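Local structure of thermophilic dibenzothiophene desulfurization enzyme C (Paenibacillus sp. A11-2, 5XDC) at the interface of chains A and B and the interface of chains A and C. The protein oxidises dibenzothiophene as a flavin-dependent monooxygenase, probably using FMNH2 and molecular oxygen to form the 5-oxide and then the 5,5-dioxide. Numbering follows the deposited sequence. Chains: chain A/B/C, Thermophilic dibenzothiophene desulfurization enzyme C.

Contact 1: the interface of chains A and B. Residues chain A 343, 346-347, 398; chain B 300-301, 303-304.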
loop_
_atom_site.group_PDB
_atom_site.type_symbol
_atom_site.label_atom_id
_atom_site.label_comp_id
_atom_site.label_asym_id
_atom_site.label_seq_id
_atom_site.Cartn_x
_atom_site.Cartn_y
_atom_site.Cartn_z
ATOM N N SER A 343 3.242 -8.147 16.723
ATOM C CA SER A 343 2.311 -7.286 16.006
ATOM C C SER A 343 2.783 -5.838 16.036
ATOM O O SER A 343 2.772 -5.144 15.012
ATOM C CB SER A 343 0.916 -7.405 16.621
ATOM O OG SER A 343 0.361 -8.698 16.394
ATOM N N ILE A 346 5.841 -5.446 13.767
ATOM C CA ILE A 346 5.492 -5.472 12.349
ATOM C C ILE A 346 4.972 -4.109 11.909
ATOM O O ILE A 346 5.417 -3.539 10.904
ATOM C CB ILE A 346 4.456 -6.582 12.091
ATOM C CG1 ILE A 346 5.092 -7.959 12.272
ATOM C CG2 ILE A 346 3.866 -6.464 10.698
ATOM C CD1 ILE A 346 4.057 -9.046 12.530
ATOM N N VAL A 347 4.024 -3.569 12.663
ATOM C CA VAL A 347 3.409 -2.291 12.331
ATOM C C VAL A 347 4.446 -1.178 12.382
ATOM O O VAL A 347 4.491 -0.314 11.499
ATOM C CB VAL A 347 2.230 -2.026 13.283
ATOM C CG1 VAL A 347 1.746 -0.594 13.212
ATOM C CG2 VAL A 347 1.098 -3.000 12.967
ATOM N N VAL A 398 2.570 -14.389 13.632
ATOM C CA VAL A 398 1.273 -13.868 14.006
ATOM C C VAL A 398 0.185 -14.597 13.226
ATOM O O VAL A 398 -0.893 -14.870 13.757
ATOM C CB VAL A 398 1.223 -12.344 13.784
ATOM C CG1 VAL A 398 -0.136 -11.798 14.116
ATOM C CG2 VAL A 398 2.258 -11.655 14.667
ATOM N N GLY B 300 -1.434 -13.003 9.025
ATOM C CA GLY B 300 -0.502 -12.362 9.938
ATOM C C GLY B 300 -0.486 -10.854 9.775
ATOM O O GLY B 300 -0.502 -10.112 10.766
ATOM N N GLU B 301 -0.465 -10.380 8.532
ATOM C CA GLU B 301 -0.410 -8.941 8.301
ATOM C C GLU B 301 -1.655 -8.254 8.856
ATOM O O GLU B 301 -1.559 -7.219 9.523
ATOM C CB GLU B 301 -0.243 -8.651 6.803
ATOM C CG GLU B 301 0.204 -7.192 6.504
ATOM C CD GLU B 301 1.703 -7.025 6.174
ATOM O OE1 GLU B 301 2.245 -7.814 5.360
ATOM O OE2 GLU B 301 2.337 -6.079 6.715
ATOM N N ALA B 303 -3.960 -9.586 11.125
ATOM C CA ALA B 303 -4.098 -9.795 12.565
ATOM C C ALA B 303 -3.176 -8.866 13.337
ATOM O O ALA B 303 -3.560 -8.334 14.378
ATOM C CB ALA B 303 -3.813 -11.246 12.940
ATOM N N ALA B 304 -1.963 -8.644 12.830
ATOM C CA ALA B 304 -1.012 -7.775 13.514
ATOM C C ALA B 304 -1.533 -6.345 13.578
ATOM O O ALA B 304 -1.500 -5.699 14.632
ATOM C CB ALA B 304 0.341 -7.826 12.806
#
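A:Ser343, A:Val398 and B:Ala304 meet through regular helical backbones, with phi -64° and psi -48° at B:Ala304. The small B:Ala304 is held between two helices of chain A, and 40 Å² of its surface is hidden there. A:Ser343 lies directly against it. The hydroxyl A:Ser343 OG is 3.3 Å from B:Ala304 CA, and A:Ser343 CB is 3.7 Å from the same CA. This close fit brings side chain against backbone. From another side, the B:Ala304 methyl CB meets the delta-methyl A:Ile346 CD1 at 3.9 Å. A:Val398 works with one branch. Its CG1 methyl is anti to the backbone N (chi1 178°) and points to the chain B helix. A:Val398 CG1 is 3.8 Å from B:Gly300 O, one turn before B:Ala304. A:Val398 CG1 is also 3.9 Å from the methyl B:Ala303 CB. The missing side chain at B:Gly300 and the short ones at B:Ala303 and B:Ala304 probably let the helices come close. The contacts described between these residues are van der Waals ones. Helix 293-325 of chain B lies here against helices 331-358 and 391-404 of chain A, in the helical C-terminal region of the acyl-CoA dehydrogenase-type fold.

Contact 2: the interface of chains A and B. Residues chain A 396, 400, 403-404; chain B 290-291, 295-296.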
loop_
_atom_site.group_PDB
_atom_site.type_symbol
_atom_site.label_atom_id
_atom_site.label_comp_id
_atom_site.label_asym_id
_atom_site.label_seq_id
_atom_site.Cartn_x
_atom_site.Cartn_y
_atom_site.Cartn_z
ATOM N N ARG A 396 4.573 -14.262 9.721
ATOM C CA ARG A 396 4.174 -15.668 9.695
ATOM C C ARG A 396 3.799 -16.146 11.092
ATOM O O ARG A 396 2.820 -16.876 11.259
ATOM C CB ARG A 396 5.295 -16.532 9.108
ATOM C CG ARG A 396 4.858 -17.991 8.820
ATOM C CD ARG A 396 6.008 -18.922 8.486
ATOM N NE ARG A 396 5.540 -20.224 7.991
ATOM C CZ ARG A 396 5.057 -21.201 8.755
ATOM N NH1 ARG A 396 4.669 -22.345 8.197
ATOM N NH2 ARG A 396 4.948 -21.044 10.070
ATOM N N ASN A 400 0.320 -17.703 12.015
ATOM C CA ASN A 400 0.229 -19.061 12.540
ATOM C C ASN A 400 -0.550 -19.083 13.851
ATOM O O ASN A 400 -1.352 -19.992 14.090
ATOM C CB ASN A 400 1.641 -19.617 12.710
ATOM C CG ASN A 400 1.690 -21.125 12.726
ATOM O OD1 ASN A 400 0.856 -21.799 12.118
ATOM N ND2 ASN A 400 2.694 -21.671 13.414
ATOM N N LEU A 403 -4.483 -18.085 12.758
ATOM C CA LEU A 403 -5.176 -19.089 11.957
ATOM C C LEU A 403 -5.134 -20.463 12.604
ATOM O O LEU A 403 -6.140 -21.180 12.602
ATOM C CB LEU A 403 -4.553 -19.149 10.566
ATOM C CG LEU A 403 -5.096 -20.212 9.621
ATOM C CD1 LEU A 403 -6.573 -19.947 9.367
ATOM C CD2 LEU A 403 -4.291 -20.221 8.324
ATOM N N ASN A 404 -3.986 -20.852 13.154
ATOM C CA ASN A 404 -3.797 -22.213 13.637
ATOM C C ASN A 404 -3.696 -22.313 15.151
ATOM O O ASN A 404 -3.491 -23.413 15.669
ATOM C CB ASN A 404 -2.557 -22.817 12.982
ATOM C CG ASN A 404 -2.709 -22.937 11.481
ATOM O OD1 ASN A 404 -3.738 -23.401 10.993
ATOM N ND2 ASN A 404 -1.700 -22.501 10.736
ATOM N N THR B 290 -3.778 -24.171 5.374
ATOM C CA THR B 290 -3.391 -23.519 6.620
ATOM C C THR B 290 -1.883 -23.498 6.841
ATOM O O THR B 290 -1.419 -22.805 7.752
ATOM C CB THR B 290 -4.065 -24.213 7.798
ATOM O OG1 THR B 290 -3.753 -25.613 7.760
ATOM C CG2 THR B 290 -5.579 -24.000 7.755
ATOM N N GLU B 291 -1.114 -24.219 6.034
ATOM C CA GLU B 291 0.338 -24.144 6.060
ATOM C C GLU B 291 0.911 -23.396 4.864
ATOM O O GLU B 291 2.134 -23.345 4.703
ATOM C CB GLU B 291 0.932 -25.559 6.109
ATOM C CG GLU B 291 0.544 -26.343 7.365
ATOM C CD GLU B 291 1.014 -25.669 8.662
ATOM O OE1 GLU B 291 2.093 -25.028 8.657
ATOM O OE2 GLU B 291 0.300 -25.777 9.686
ATOM N N VAL B 295 -1.039 -17.659 2.482
ATOM C CA VAL B 295 -2.200 -17.622 3.363
ATOM C C VAL B 295 -1.790 -17.143 4.745
ATOM O O VAL B 295 -2.425 -16.257 5.331
ATOM C CB VAL B 295 -2.867 -19.012 3.414
ATOM C CG1 VAL B 295 -3.936 -19.086 4.487
ATOM C CG2 VAL B 295 -3.463 -19.362 2.053
ATOM N N LEU B 296 -0.712 -17.719 5.292
ATOM C CA LEU B 296 -0.275 -17.325 6.627
ATOM C C LEU B 296 0.126 -15.857 6.667
ATOM O O LEU B 296 -0.139 -15.168 7.654
ATOM C CB LEU B 296 0.880 -18.212 7.092
ATOM C CG LEU B 296 0.466 -19.622 7.531
ATOM C CD1 LEU B 296 1.668 -20.551 7.639
ATOM C CD2 LEU B 296 -0.273 -19.567 8.856
HETATM O O HOH W 1 4.452 -21.935 5.214
#
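Helix 391-404 of chain A meets the 3-10 helix 289-291 and the start of helix 293-325 of chain B. These elements belong to the helical C-terminal region of an acyl-CoA dehydrogenase-type fold, here of the DszC flavin monooxygenase family. The amide A:Asn404 ND2 gives a nearly straight hydrogen bond of 3.0 Å to B:Thr290 O, tilted from the plane of that carbonyl. A:Asn404 ND2 gives a second bond of 3.0 Å to A:Asn400 OD1, in the carbonyl plane of that side chain. Both acceptors lie close to the amide plane of A:Asn404, so the pair should fix its rotation. The amide oxygen OD1 of A:Asn404 faces B:Thr290 CB. A:Leu403 adds its CD2 methyl, 3.8 Å from B:Thr290 CA, and CD2 also meets B:Val295 CG1. B:Leu296 reaches chain A with both branches. B:Leu296 CD1 lies over one face of the A:Arg396 guanidinium, toward its rim and 3.6 Å from A:Arg396 CZ. B:Leu296 CD2 sits 3.8 Å from A:Asn400 CA. A:Arg396 gets there as an extended chain, with CG anti to the backbone N (chi1 -170°). A:Arg396 NH1 forms a long salt bridge of 3.7 Å to the carboxylate B:Glu291 OE1, with the two planes 38° apart. Water 1 joins the same two residues, 3.0 Å from A:Arg396 NH1 and 2.8 Å from the backbone B:Glu291 O.

Contact 3: the interface of chains A and C. Residues chain A 281, 283; chain C 411, 413-414.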
loop_
_atom_site.group_PDB
_atom_site.type_symbol
_atom_site.label_atom_id
_atom_site.label_comp_id
_atom_site.label_asym_id
_atom_site.label_seq_id
_atom_site.Cartn_x
_atom_site.Cartn_y
_atom_site.Cartn_z
ATOM N N PHE A 281 4.631 24.774 -3.943
ATOM C CA PHE A 281 4.919 24.439 -5.331
ATOM C C PHE A 281 4.359 25.531 -6.231
ATOM O O PHE A 281 3.208 25.952 -6.069
ATOM C CB PHE A 281 4.329 23.074 -5.692
ATOM C CG PHE A 281 4.416 22.743 -7.157
ATOM C CD1 PHE A 281 5.630 22.813 -7.828
ATOM C CD2 PHE A 281 3.289 22.342 -7.857
ATOM C CE1 PHE A 281 5.719 22.504 -9.175
ATOM C CE2 PHE A 281 3.368 22.028 -9.205
ATOM C CZ PHE A 281 4.585 22.109 -9.866
ATOM N N LEU A 283 3.017 25.989 -9.009
ATOM C CA LEU A 283 1.703 25.850 -9.617
ATOM C C LEU A 283 0.684 25.209 -8.670
ATOM O O LEU A 283 -0.379 24.770 -9.119
ATOM C CB LEU A 283 1.814 25.044 -10.913
ATOM C CG LEU A 283 2.715 25.581 -12.039
ATOM C CD1 LEU A 283 1.949 25.550 -13.341
ATOM C CD2 LEU A 283 3.267 26.987 -11.812
ATOM N N SER C 411 2.910 24.249 -18.880
ATOM C CA SER C 411 3.846 25.021 -18.083
ATOM C C SER C 411 5.193 24.317 -18.164
ATOM O O SER C 411 5.368 23.361 -18.926
ATOM C CB SER C 411 3.350 25.142 -16.636
ATOM O OG SER C 411 3.649 23.935 -15.942
ATOM N N TYR C 413 6.254 22.518 -15.915
ATOM C CA TYR C 413 6.083 21.305 -15.136
ATOM C C TYR C 413 4.872 20.478 -15.540
ATOM O O TYR C 413 4.735 19.348 -15.068
ATOM C CB TYR C 413 5.976 21.659 -13.645
ATOM C CG TYR C 413 7.219 22.304 -13.102
ATOM C CD1 TYR C 413 8.355 21.561 -12.852
ATOM C CD2 TYR C 413 7.267 23.671 -12.863
ATOM C CE1 TYR C 413 9.504 22.153 -12.342
ATOM C CE2 TYR C 413 8.408 24.269 -12.364
ATOM C CZ TYR C 413 9.524 23.503 -12.108
ATOM O OH TYR C 413 10.663 24.094 -11.613
ATOM N N SER C 414 4.013 20.982 -16.410
ATOM C CA SER C 414 2.783 20.289 -16.756
ATOM C C SER C 414 2.352 20.627 -18.177
ATOM O O SER C 414 3.060 21.337 -18.910
ATOM C CB SER C 414 1.675 20.645 -15.752
ATOM O OG SER C 414 1.315 22.014 -15.823
ATOM O OXT SER C 414 1.291 20.180 -18.623
#
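The C-terminal tail of chain C packs here on the loop of chain A between helix 247-276 and the 3-10 helix 289-291. A:Phe281 and C:Tyr413 form the aromatic part of the contact. The side chains run past each other in opposite directions, with ring planes about 70° apart. The CE1/CZ edge of A:Phe281 thus meets one face of the tyrosine ring, toward its rim, and A:Phe281 CZ is 4.1 Å from C:Tyr413 CB. CG of A:Phe281 is anti to the backbone N (chi1 172°), which carries the ring across to the tail. The backbone N of A:Leu283 sits 3.8 Å above the centre of the phenylalanine ring, so the loop itself packs on one face of it. C:Tyr413 binds FMN in another structure of this protein. FMN is not modelled at this chain. By packing on C:Tyr413, the loop of chain A may help to position this FMN-binding residue. A:Leu283 is poorly ordered, and its contact is given with caution: A:Leu283 CD1 lies 3.6 Å from C:Ser411 CB. The serine hydroxyl also ties the tail together. C:Tyr413 N donates to C:Ser411 OG at 3.0 Å and 161° at the hydrogen, and C:Ser414 OG shares a 3.0 Å hydrogen bond with that same C:Ser411 OG.

Contact 4: the interface of chains A and B. Residues chain A 346, 350, 395; chain B 297, 301.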
loop_
_atom_site.group_PDB
_atom_site.type_symbol
_atom_site.label_atom_id
_atom_site.label_comp_id
_atom_site.label_asym_id
_atom_site.label_seq_id
_atom_site.Cartn_x
_atom_site.Cartn_y
_atom_site.Cartn_z
ATOM N N ILE A 346 5.841 -5.446 13.767
ATOM C CA ILE A 346 5.492 -5.472 12.349
ATOM C C ILE A 346 4.972 -4.109 11.909
ATOM O O ILE A 346 5.417 -3.539 10.904
ATOM C CB ILE A 346 4.456 -6.582 12.091
ATOM C CG1 ILE A 346 5.092 -7.959 12.272
ATOM C CG2 ILE A 346 3.866 -6.464 10.698
ATOM C CD1 ILE A 346 4.057 -9.046 12.530
ATOM N N ARG A 350 6.851 -1.416 9.249
ATOM C CA ARG A 350 6.262 -0.885 8.025
ATOM C C ARG A 350 6.152 0.622 8.097
ATOM O O ARG A 350 6.467 1.321 7.128
ATOM C CB ARG A 350 4.881 -1.489 7.782
ATOM C CG ARG A 350 4.854 -2.991 7.596
ATOM C CD ARG A 350 5.815 -3.435 6.563
ATOM N NE ARG A 350 5.545 -4.790 6.090
ATOM C CZ ARG A 350 6.456 -5.530 5.470
ATOM N NH1 ARG A 350 7.675 -5.035 5.280
ATOM N NH2 ARG A 350 6.159 -6.756 5.050
ATOM N N ILE A 395 5.538 -11.801 10.751
ATOM C CA ILE A 395 4.212 -11.879 10.139
ATOM C C ILE A 395 3.715 -13.326 10.129
ATOM O O ILE A 395 2.568 -13.606 10.501
ATOM C CB ILE A 395 4.258 -11.266 8.724
ATOM C CG1 ILE A 395 4.368 -9.744 8.845
ATOM C CG2 ILE A 395 3.005 -11.593 7.928
ATOM C CD1 ILE A 395 4.763 -9.030 7.566
ATOM N N ALA B 297 0.753 -15.357 5.600
ATOM C CA ALA B 297 1.154 -13.949 5.564
ATOM C C ALA B 297 -0.051 -13.010 5.547
ATOM O O ALA B 297 -0.009 -11.932 6.143
ATOM C CB ALA B 297 2.050 -13.699 4.360
ATOM N N GLU B 301 -0.465 -10.380 8.532
ATOM C CA GLU B 301 -0.410 -8.941 8.301
ATOM C C GLU B 301 -1.655 -8.254 8.856
ATOM O O GLU B 301 -1.559 -7.219 9.523
ATOM C CB GLU B 301 -0.243 -8.651 6.803
ATOM C CG GLU B 301 0.204 -7.192 6.504
ATOM C CD GLU B 301 1.703 -7.025 6.174
ATOM O OE1 GLU B 301 2.245 -7.814 5.360
ATOM O OE2 GLU B 301 2.337 -6.079 6.715
#
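Helices 331-358 and 391-404 of chain A meet helix 293-325 of chain B around A:Arg350, A:Ile395 and B:Glu301. B:Glu301 has 69 Å² of its surface hidden by chain A. Its side chain is poorly ordered, so the details at its carboxylate are approximate. The chain leaves with CG anti to the backbone N (chi1 -164°) and then bends at its second torsion. A:Arg350 comes to it nearly at a right angle. A:Arg350 NE forms a salt bridge of 3.5 Å with B:Glu301 OE2. That oxygen lies at the edge of the guanidinium, in its plane. The carboxylate and guanidinium are nearly coplanar, their planes 15° apart as modelled. The second oxygen is less involved, with B:Glu301 OE1 4.1 Å from A:Arg350 NH2. The length of the bridge suggests a loose charge pairing. A:Ile395 touches chain B with two methyls. The delta-methyl A:Ile395 CD1 is 3.9 Å from B:Glu301 CD, so an apolar group packs on the carboxylate. The methyl A:Ile395 CG2 reaches back along the chain B helix, 3.8 Å from B:Ala297 CA and 3.5 Å from B:Ala297 O. A:Ile346 borders the carboxylate more distantly with its CG2 methyl. The patch lies in the helical C-terminal region, where one face of the chain B helix is covered by two helices of chain A.

Contacts 1 and 4 are nearly one patch. The centres of their C-alpha atoms are about 4 Å apart, and they share A:Ile346 and B:Glu301. Contact 2 lies about 12 Å from each of them. All three use helix 391-404 of chain A and helix 293-325 of chain B, and the two-fold repeats them with the chains exchanged. Contact 3 belongs to a different interface, between chains A and C, about 38 to 49 Å from the others. Chain A thus joins two partners through separate surfaces, as expected for the tetramer. The A-C surface also involves a residue that binds FMN.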